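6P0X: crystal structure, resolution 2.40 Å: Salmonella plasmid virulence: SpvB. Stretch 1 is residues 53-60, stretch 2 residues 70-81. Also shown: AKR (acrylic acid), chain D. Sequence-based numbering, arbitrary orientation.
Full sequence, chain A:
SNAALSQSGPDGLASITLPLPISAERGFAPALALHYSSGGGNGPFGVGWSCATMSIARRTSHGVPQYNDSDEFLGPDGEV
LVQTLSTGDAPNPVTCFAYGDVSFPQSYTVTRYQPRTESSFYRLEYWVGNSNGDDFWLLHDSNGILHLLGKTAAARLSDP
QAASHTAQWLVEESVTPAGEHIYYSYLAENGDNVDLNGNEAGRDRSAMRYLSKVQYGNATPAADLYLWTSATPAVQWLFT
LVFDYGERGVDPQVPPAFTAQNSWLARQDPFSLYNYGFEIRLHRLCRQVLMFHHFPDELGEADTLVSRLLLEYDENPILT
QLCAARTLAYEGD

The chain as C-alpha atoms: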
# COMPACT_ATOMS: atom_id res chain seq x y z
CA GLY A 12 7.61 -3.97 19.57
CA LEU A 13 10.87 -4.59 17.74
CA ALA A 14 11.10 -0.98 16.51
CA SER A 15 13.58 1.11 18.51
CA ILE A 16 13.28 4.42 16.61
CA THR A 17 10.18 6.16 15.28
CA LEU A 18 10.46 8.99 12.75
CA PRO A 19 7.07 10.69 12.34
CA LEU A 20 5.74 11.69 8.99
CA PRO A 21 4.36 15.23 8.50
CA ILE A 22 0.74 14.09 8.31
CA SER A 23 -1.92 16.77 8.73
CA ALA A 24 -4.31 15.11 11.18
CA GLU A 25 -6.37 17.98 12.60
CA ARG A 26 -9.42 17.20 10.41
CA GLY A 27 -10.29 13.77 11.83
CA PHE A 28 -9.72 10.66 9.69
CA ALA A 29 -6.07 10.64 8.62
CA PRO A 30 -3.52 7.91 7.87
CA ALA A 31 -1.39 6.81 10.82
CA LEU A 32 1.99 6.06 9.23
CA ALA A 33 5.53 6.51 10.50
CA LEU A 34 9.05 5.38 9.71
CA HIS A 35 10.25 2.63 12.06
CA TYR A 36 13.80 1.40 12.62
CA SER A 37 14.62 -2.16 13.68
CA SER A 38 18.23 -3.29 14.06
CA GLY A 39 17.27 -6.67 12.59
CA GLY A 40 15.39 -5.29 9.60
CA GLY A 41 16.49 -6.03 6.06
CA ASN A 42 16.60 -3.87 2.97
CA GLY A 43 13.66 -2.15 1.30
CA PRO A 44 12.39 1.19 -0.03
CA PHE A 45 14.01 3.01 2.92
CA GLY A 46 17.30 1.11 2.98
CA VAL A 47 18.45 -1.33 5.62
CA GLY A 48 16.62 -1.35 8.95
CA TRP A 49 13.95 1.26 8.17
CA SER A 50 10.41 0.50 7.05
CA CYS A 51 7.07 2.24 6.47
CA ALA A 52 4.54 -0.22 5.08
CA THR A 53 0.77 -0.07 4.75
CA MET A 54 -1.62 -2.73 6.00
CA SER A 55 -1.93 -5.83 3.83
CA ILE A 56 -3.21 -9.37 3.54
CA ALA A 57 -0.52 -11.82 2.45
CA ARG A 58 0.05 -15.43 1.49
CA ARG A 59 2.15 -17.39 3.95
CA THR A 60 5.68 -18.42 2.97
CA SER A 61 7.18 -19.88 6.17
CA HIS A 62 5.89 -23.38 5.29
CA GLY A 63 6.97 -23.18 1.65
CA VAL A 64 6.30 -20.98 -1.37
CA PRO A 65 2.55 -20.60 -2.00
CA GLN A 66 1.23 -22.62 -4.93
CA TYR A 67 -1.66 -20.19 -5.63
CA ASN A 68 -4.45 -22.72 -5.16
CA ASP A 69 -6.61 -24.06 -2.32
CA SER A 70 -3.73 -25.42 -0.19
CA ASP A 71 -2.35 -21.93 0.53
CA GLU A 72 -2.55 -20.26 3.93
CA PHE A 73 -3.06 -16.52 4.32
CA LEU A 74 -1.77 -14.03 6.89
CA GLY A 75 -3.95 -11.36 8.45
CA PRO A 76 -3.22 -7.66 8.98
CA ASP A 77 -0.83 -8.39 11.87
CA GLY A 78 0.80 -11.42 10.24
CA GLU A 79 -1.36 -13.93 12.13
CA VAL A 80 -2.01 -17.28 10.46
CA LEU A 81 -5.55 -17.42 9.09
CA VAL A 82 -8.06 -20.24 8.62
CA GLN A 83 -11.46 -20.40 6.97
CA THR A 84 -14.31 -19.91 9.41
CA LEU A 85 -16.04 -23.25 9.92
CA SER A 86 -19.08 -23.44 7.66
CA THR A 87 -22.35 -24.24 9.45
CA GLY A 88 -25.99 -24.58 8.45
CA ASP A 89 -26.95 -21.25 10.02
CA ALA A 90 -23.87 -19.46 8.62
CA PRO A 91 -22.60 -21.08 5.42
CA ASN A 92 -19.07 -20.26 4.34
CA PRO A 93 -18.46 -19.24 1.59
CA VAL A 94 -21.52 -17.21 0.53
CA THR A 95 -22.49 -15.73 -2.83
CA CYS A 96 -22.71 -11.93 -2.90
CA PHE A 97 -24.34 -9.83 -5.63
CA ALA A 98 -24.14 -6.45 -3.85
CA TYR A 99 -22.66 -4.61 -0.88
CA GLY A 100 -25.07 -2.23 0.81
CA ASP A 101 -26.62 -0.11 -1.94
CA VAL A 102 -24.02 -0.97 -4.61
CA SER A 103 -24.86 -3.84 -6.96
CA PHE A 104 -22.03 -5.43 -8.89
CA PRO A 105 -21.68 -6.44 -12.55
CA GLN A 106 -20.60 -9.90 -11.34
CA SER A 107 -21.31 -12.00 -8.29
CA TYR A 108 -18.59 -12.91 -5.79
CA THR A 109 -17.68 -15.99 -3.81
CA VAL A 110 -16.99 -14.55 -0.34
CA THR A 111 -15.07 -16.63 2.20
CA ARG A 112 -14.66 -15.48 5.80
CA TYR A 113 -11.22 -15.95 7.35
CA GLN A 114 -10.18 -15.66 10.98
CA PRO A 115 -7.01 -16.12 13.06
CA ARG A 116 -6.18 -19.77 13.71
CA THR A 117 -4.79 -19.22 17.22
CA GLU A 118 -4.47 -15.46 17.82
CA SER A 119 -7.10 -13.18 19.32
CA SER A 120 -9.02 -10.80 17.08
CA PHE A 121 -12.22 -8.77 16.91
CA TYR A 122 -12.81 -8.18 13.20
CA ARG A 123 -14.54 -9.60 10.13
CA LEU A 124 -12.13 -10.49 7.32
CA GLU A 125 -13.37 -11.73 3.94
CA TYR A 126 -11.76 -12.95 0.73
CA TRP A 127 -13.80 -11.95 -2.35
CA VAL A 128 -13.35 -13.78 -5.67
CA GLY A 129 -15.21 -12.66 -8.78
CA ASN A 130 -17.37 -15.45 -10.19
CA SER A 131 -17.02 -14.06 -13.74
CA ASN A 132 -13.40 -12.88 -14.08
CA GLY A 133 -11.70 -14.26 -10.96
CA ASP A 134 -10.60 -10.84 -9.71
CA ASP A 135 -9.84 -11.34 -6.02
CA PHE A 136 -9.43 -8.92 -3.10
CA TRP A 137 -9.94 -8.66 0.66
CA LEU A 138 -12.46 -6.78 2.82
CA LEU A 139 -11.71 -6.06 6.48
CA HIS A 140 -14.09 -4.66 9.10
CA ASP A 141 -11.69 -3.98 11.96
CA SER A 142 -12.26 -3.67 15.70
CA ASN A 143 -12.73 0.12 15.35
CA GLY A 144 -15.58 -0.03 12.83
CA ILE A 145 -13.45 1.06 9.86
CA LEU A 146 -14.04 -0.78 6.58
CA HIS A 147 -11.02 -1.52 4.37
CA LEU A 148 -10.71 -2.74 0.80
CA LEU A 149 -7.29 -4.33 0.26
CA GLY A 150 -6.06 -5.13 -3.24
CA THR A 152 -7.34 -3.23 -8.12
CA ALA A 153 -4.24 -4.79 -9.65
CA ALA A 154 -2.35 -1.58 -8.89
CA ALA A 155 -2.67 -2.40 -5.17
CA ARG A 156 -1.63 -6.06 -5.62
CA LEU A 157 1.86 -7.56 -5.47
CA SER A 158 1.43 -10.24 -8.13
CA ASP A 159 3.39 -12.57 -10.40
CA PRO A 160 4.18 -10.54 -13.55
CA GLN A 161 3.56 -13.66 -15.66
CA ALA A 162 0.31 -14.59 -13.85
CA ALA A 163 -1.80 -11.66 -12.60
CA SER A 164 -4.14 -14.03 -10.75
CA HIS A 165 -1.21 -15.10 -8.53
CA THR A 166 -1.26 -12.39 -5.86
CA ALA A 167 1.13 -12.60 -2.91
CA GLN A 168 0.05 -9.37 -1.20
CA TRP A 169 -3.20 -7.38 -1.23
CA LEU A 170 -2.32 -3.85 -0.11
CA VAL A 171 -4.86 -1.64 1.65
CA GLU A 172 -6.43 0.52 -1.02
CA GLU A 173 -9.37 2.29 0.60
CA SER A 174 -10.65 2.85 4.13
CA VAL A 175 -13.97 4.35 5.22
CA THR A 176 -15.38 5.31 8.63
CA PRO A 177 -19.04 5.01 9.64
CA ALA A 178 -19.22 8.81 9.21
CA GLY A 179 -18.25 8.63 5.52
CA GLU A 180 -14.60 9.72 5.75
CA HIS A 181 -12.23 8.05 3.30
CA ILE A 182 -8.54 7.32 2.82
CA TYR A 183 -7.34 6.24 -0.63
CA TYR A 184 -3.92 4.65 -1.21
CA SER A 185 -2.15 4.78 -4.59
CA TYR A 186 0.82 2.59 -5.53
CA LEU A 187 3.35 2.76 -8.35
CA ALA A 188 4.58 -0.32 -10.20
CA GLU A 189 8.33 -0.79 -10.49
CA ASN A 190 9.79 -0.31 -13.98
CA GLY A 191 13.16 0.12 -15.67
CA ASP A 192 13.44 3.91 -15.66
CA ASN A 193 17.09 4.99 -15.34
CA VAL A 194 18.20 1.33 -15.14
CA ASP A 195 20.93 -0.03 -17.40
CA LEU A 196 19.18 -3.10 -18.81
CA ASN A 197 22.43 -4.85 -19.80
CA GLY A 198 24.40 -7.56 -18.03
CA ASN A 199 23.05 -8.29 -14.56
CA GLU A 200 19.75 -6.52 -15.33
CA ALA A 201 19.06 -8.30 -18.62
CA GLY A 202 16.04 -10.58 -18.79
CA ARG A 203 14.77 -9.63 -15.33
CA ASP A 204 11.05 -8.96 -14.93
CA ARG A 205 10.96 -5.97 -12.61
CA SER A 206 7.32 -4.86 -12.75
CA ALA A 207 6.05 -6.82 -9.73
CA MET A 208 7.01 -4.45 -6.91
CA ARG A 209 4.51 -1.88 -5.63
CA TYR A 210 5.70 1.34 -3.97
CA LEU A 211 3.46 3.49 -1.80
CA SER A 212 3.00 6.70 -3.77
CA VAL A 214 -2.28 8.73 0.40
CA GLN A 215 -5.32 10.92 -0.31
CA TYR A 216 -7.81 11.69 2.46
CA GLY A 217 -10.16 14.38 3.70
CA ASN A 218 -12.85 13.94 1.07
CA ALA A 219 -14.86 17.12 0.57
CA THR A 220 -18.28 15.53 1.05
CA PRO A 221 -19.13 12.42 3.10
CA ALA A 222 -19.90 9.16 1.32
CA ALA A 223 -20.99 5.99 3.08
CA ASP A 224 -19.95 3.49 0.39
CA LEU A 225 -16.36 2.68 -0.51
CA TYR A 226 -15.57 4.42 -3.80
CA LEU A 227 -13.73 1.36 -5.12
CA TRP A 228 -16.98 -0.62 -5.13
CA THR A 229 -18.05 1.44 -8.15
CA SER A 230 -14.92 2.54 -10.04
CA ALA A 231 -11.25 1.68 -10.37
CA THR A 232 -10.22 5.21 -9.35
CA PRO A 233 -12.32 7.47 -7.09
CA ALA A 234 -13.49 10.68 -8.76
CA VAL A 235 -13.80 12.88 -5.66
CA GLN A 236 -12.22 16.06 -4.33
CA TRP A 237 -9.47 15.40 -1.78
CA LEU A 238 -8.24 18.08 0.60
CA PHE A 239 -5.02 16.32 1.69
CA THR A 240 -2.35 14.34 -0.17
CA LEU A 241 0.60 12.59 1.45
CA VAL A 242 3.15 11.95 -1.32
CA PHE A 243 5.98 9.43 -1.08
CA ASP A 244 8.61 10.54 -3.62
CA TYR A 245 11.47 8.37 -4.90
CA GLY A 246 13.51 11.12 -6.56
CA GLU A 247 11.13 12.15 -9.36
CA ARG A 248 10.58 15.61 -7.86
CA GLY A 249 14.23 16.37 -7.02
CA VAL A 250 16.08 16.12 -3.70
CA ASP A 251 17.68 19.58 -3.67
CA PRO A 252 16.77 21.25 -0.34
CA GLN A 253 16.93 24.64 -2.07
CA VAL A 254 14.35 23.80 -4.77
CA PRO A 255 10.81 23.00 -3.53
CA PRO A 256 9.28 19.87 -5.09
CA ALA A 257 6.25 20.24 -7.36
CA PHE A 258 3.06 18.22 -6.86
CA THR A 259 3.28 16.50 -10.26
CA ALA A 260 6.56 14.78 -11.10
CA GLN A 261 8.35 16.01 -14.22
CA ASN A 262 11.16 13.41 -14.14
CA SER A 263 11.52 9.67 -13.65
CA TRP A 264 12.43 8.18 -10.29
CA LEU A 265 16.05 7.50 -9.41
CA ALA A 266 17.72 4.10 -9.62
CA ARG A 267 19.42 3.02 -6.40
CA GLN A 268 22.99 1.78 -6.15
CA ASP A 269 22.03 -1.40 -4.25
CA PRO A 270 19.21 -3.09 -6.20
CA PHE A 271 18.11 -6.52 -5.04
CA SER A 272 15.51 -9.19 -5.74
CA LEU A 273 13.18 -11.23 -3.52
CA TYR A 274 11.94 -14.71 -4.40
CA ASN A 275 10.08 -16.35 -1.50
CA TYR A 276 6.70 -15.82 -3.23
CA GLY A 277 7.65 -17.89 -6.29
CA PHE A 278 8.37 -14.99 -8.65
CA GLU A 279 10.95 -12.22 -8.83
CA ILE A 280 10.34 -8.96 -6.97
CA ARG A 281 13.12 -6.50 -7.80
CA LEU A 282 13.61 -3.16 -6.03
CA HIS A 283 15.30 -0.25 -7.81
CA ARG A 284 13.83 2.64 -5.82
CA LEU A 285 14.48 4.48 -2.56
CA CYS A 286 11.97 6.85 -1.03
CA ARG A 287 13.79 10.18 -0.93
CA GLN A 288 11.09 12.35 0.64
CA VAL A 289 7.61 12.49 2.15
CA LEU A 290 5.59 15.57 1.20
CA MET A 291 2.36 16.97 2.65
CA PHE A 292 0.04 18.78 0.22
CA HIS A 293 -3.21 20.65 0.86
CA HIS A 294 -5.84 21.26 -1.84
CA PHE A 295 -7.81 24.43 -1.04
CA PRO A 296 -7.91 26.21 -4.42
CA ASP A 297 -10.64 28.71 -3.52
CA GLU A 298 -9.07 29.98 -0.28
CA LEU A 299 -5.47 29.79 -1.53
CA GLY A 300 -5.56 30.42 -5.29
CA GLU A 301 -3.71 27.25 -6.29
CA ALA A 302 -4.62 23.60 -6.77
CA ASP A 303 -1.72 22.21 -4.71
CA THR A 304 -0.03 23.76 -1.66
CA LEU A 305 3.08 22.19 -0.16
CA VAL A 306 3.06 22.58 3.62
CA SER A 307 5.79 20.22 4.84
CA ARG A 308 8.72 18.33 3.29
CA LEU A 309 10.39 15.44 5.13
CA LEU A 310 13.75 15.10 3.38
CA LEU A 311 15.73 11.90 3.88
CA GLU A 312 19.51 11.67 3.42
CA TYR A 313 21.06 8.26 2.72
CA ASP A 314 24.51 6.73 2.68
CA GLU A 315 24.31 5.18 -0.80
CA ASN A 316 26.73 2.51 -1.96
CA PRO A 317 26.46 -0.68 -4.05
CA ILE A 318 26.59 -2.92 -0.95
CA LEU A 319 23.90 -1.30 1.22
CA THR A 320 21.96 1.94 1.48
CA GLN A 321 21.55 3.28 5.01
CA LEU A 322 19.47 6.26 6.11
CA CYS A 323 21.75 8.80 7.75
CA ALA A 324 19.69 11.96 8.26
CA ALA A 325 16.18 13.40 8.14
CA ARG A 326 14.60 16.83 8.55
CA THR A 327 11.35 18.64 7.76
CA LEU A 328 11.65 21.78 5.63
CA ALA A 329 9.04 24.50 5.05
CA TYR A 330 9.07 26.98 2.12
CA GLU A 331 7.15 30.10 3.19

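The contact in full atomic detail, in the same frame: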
# COMPACT_ATOMS: atom_id res chain seq x y z
N THR A 53 2.20 -0.15 4.50
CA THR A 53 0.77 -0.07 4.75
C THR A 53 0.24 -1.46 5.11
O THR A 53 0.90 -2.48 4.92
CB THR A 53 0.03 0.48 3.53
OG1 THR A 53 0.23 -0.38 2.40
CG2 THR A 53 0.52 1.88 3.18
N MET A 54 -0.98 -1.48 5.65
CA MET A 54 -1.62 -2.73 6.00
C MET A 54 -1.84 -3.59 4.76
O MET A 54 -2.06 -3.09 3.66
CB MET A 54 -2.96 -2.45 6.70
CG MET A 54 -3.72 -3.68 7.14
SD MET A 54 -5.14 -3.24 8.14
CE MET A 54 -6.21 -2.52 6.90
N SER A 55 -1.77 -4.91 4.95
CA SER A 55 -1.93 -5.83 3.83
C SER A 55 -2.42 -7.18 4.32
O SER A 55 -2.30 -7.53 5.50
CB SER A 55 -0.61 -6.01 3.07
OG SER A 55 0.33 -6.72 3.86
N ILE A 56 -2.99 -7.94 3.38
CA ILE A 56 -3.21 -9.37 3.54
C ILE A 56 -2.17 -10.07 2.67
O ILE A 56 -1.85 -9.61 1.58
CB ILE A 56 -4.64 -9.78 3.13
CG1 ILE A 56 -5.68 -8.99 3.93
CG2 ILE A 56 -4.86 -11.26 3.33
CD1 ILE A 56 -5.53 -9.09 5.44
N ALA A 57 -1.61 -11.18 3.16
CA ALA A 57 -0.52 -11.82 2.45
C ALA A 57 -0.65 -13.34 2.50
O ALA A 57 -1.24 -13.90 3.42
CB ALA A 57 0.84 -11.41 3.03
N ARG A 58 -0.08 -13.98 1.48
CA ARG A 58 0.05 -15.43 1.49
C ARG A 58 1.25 -15.83 2.33
O ARG A 58 2.30 -15.18 2.31
CB ARG A 58 0.21 -15.97 0.07
CG ARG A 58 -1.02 -15.78 -0.81
CD ARG A 58 -0.88 -16.53 -2.12
NE ARG A 58 -1.98 -16.21 -3.02
CZ ARG A 58 -3.02 -17.00 -3.23
NH1 ARG A 58 -3.11 -18.17 -2.61
NH2 ARG A 58 -3.98 -16.62 -4.07
N ARG A 59 1.08 -16.91 3.10
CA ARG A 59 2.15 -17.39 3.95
C ARG A 59 3.28 -17.99 3.12
O ARG A 59 3.06 -18.60 2.08
CB ARG A 59 1.61 -18.43 4.93
CG ARG A 59 2.50 -18.70 6.12
CD ARG A 59 1.96 -19.85 6.95
NE ARG A 59 2.70 -19.99 8.21
CZ ARG A 59 2.41 -20.88 9.15
NH1 ARG A 59 1.41 -21.73 8.98
NH2 ARG A 59 3.13 -20.93 10.25
N THR A 60 4.52 -17.81 3.60
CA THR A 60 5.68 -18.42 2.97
C THR A 60 6.52 -19.29 3.90
O THR A 60 7.33 -20.07 3.41
CB THR A 60 6.61 -17.36 2.36
OG1 THR A 60 7.07 -16.47 3.39
CG2 THR A 60 5.88 -16.55 1.29
N SER A 70 -4.60 -25.02 -1.30
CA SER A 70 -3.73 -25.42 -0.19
C SER A 70 -2.95 -24.27 0.43
O SER A 70 -2.21 -24.52 1.39
CB SER A 70 -2.76 -26.51 -0.67
OG SER A 70 -1.78 -25.97 -1.53
N ASP A 71 -3.09 -23.04 -0.06
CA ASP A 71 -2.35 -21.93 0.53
C ASP A 71 -2.99 -21.45 1.83
O ASP A 71 -4.21 -21.49 2.00
CB ASP A 71 -2.26 -20.75 -0.44
CG ASP A 71 -1.31 -20.99 -1.60
OD1 ASP A 71 -0.60 -22.03 -1.62
OD2 ASP A 71 -1.24 -20.12 -2.49
N GLU A 72 -2.14 -20.99 2.74
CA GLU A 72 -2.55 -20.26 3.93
C GLU A 72 -2.32 -18.77 3.72
O GLU A 72 -1.42 -18.36 3.00
CB GLU A 72 -1.79 -20.73 5.17
CG GLU A 72 -1.97 -22.20 5.50
CD GLU A 72 -1.24 -22.58 6.76
OE1 GLU A 72 0.01 -22.55 6.76
OE2 GLU A 72 -1.91 -22.89 7.77
N PHE A 73 -3.16 -17.97 4.38
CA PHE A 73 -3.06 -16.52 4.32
C PHE A 73 -2.67 -15.96 5.69
O PHE A 73 -2.83 -16.62 6.72
CB PHE A 73 -4.37 -15.89 3.86
CG PHE A 73 -4.82 -16.35 2.51
CD1 PHE A 73 -4.30 -15.77 1.36
CD2 PHE A 73 -5.76 -17.36 2.39
CE1 PHE A 73 -4.72 -16.20 0.11
CE2 PHE A 73 -6.17 -17.79 1.14
CZ PHE A 73 -5.65 -17.21 -0.00
N LEU A 74 -2.14 -14.75 5.68
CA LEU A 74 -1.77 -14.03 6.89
C LEU A 74 -2.61 -12.76 7.01
O LEU A 74 -2.80 -12.04 6.02
CB LEU A 74 -0.28 -13.67 6.89
CG LEU A 74 0.71 -14.82 6.76
CD1 LEU A 74 2.13 -14.30 6.58
CD2 LEU A 74 0.62 -15.73 7.97
N GLY A 75 -3.10 -12.49 8.21
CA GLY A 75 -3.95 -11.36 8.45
C GLY A 75 -3.18 -10.06 8.56
O GLY A 75 -1.96 -10.01 8.33
N PRO A 76 -3.87 -8.98 8.94
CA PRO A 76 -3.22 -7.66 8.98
C PRO A 76 -2.02 -7.57 9.91
O PRO A 76 -1.13 -6.74 9.68
CB PRO A 76 -4.35 -6.73 9.45
CG PRO A 76 -5.61 -7.46 9.13
CD PRO A 76 -5.29 -8.91 9.30
N ASP A 77 -1.97 -8.39 10.96
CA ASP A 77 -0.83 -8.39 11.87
C ASP A 77 0.07 -9.61 11.68
O ASP A 77 0.84 -9.96 12.58
CB ASP A 77 -1.33 -8.30 13.31
CG ASP A 77 -2.03 -6.99 13.59
OD1 ASP A 77 -1.36 -5.94 13.58
OD2 ASP A 77 -3.26 -7.01 13.80
N GLY A 78 -0.00 -10.26 10.52
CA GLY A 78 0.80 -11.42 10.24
C GLY A 78 0.30 -12.72 10.85
O GLY A 78 1.00 -13.74 10.73
N GLU A 79 -0.87 -12.72 11.48
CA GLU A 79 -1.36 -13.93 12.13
C GLU A 79 -1.82 -14.94 11.09
O GLU A 79 -2.38 -14.58 10.05
CB GLU A 79 -2.52 -13.59 13.08
CG GLU A 79 -3.81 -13.16 12.40
CD GLU A 79 -3.85 -11.67 12.05
OE1 GLU A 79 -2.79 -11.10 11.70
OE2 GLU A 79 -4.94 -11.07 12.13
N VAL A 80 -1.58 -16.22 11.37
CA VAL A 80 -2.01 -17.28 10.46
C VAL A 80 -3.53 -17.36 10.46
O VAL A 80 -4.18 -17.36 11.51
CB VAL A 80 -1.38 -18.62 10.87
CG1 VAL A 80 -1.91 -19.74 9.98
CG2 VAL A 80 0.14 -18.54 10.78
N LEU A 81 -4.11 -17.42 9.26
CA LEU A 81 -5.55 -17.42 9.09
C LEU A 81 -6.06 -18.82 8.77
O LEU A 81 -5.31 -19.71 8.36
CB LEU A 81 -5.97 -16.46 7.98
CG LEU A 81 -5.65 -14.98 8.18
CD1 LEU A 81 -5.98 -14.21 6.91
CD2 LEU A 81 -6.42 -14.43 9.37
CA AKR D . 4.01 -1.48 -0.45
CB AKR D . 4.73 -2.52 -0.79
C AKR D . 3.91 -1.08 1.02
O AKR D . 3.23 -1.76 1.83
OXT AKR D . 4.53 -0.06 1.42
O HOH W 1 -0.34 -5.59 7.48
O HOH W 2 -0.27 -9.69 6.09
O HOH W 3 0.65 -20.31 1.59

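Residues 53-60 and 70-81 of SpvB pair as a short antiparallel ladder, flanked by a water bridge at each end, with two salt bridges at the Arg58-Arg59 end; together they bury 686 Å² of surface. Thr53 lies out of reach of the second stretch and faces the acrylic acid instead, its N donating to AKR O at 3.3 Å. Contact begins at Met54, whose extended chain (chi1 and chi2 both t) brings SD to 3.8 Å from Pro76 CB, a flexible thioether lying against a rigid ring. At Ser55 there is no direct backbone hydrogen bond; Pro76 has no N-H to offer, and water 1 bridges instead, accepting from Ser55 N (3.0 Å) and donating to Pro76 O (2.6 Å).

Ile56 is buried. Its CB points sideways, but the branched chain reaches back, placing CD1 3.9 Å from Pro76 CD and CG2 3.5 Å from Leu74 O. Pro76 occupies the second position of the type I turn from Gly75 to Gly78, where its phi of -60° fits; the turn is closed by Gly78 N to Gly75 O (2.9 Å). A CB on Gly75 would clash with Glu79 OE2, and the positive phi of Gly78 favours glycine.

Ala57 and Leu74 form the hydrogen-bonded pair: Ala57 N donates to Leu74 O at 3.2 Å, and Leu74 N to Ala57 O at 2.6 Å. The same carbonyl, Ala57 O, receives a CA-H contact from Phe73 CA at 3.3 Å. Both side chains lie on one face of the sheet, the small methyl of Ala57 beside the larger Leu74.

Arg58 pairs with Phe73 without hydrogen bonds, their CA atoms 4.3 Å apart and their side chains diverging. The long arginine nevertheless returns at its tip: NH1 forms a salt bridge with Asp71 OD2 at 2.7 Å, its hydrogen bond weak at 118°, while Phe73 CE1 lies over one face of the guanidinium, 3.7 Å from Arg58 NH1.

Arg59, with 116 Å² covered, contributes most. Its N donates almost linearly to Glu72 O (2.9 Å, 177°), and its extended side chain carries NH1 to Glu72 OE1 at 2.7 Å, a salt bridge made at the guanidinium edge. That leaves a face free for Val80, whose CG2 sits 3.6 Å from Arg59 CZ; the aliphatic part packs on Leu74, with Arg59 CG 4.0 Å from Leu74 CD2. Water 3 links Glu72 N (3.1 Å) to Arg59 O (3.0 Å). At Thr60 the side chain turns away and the contact ends.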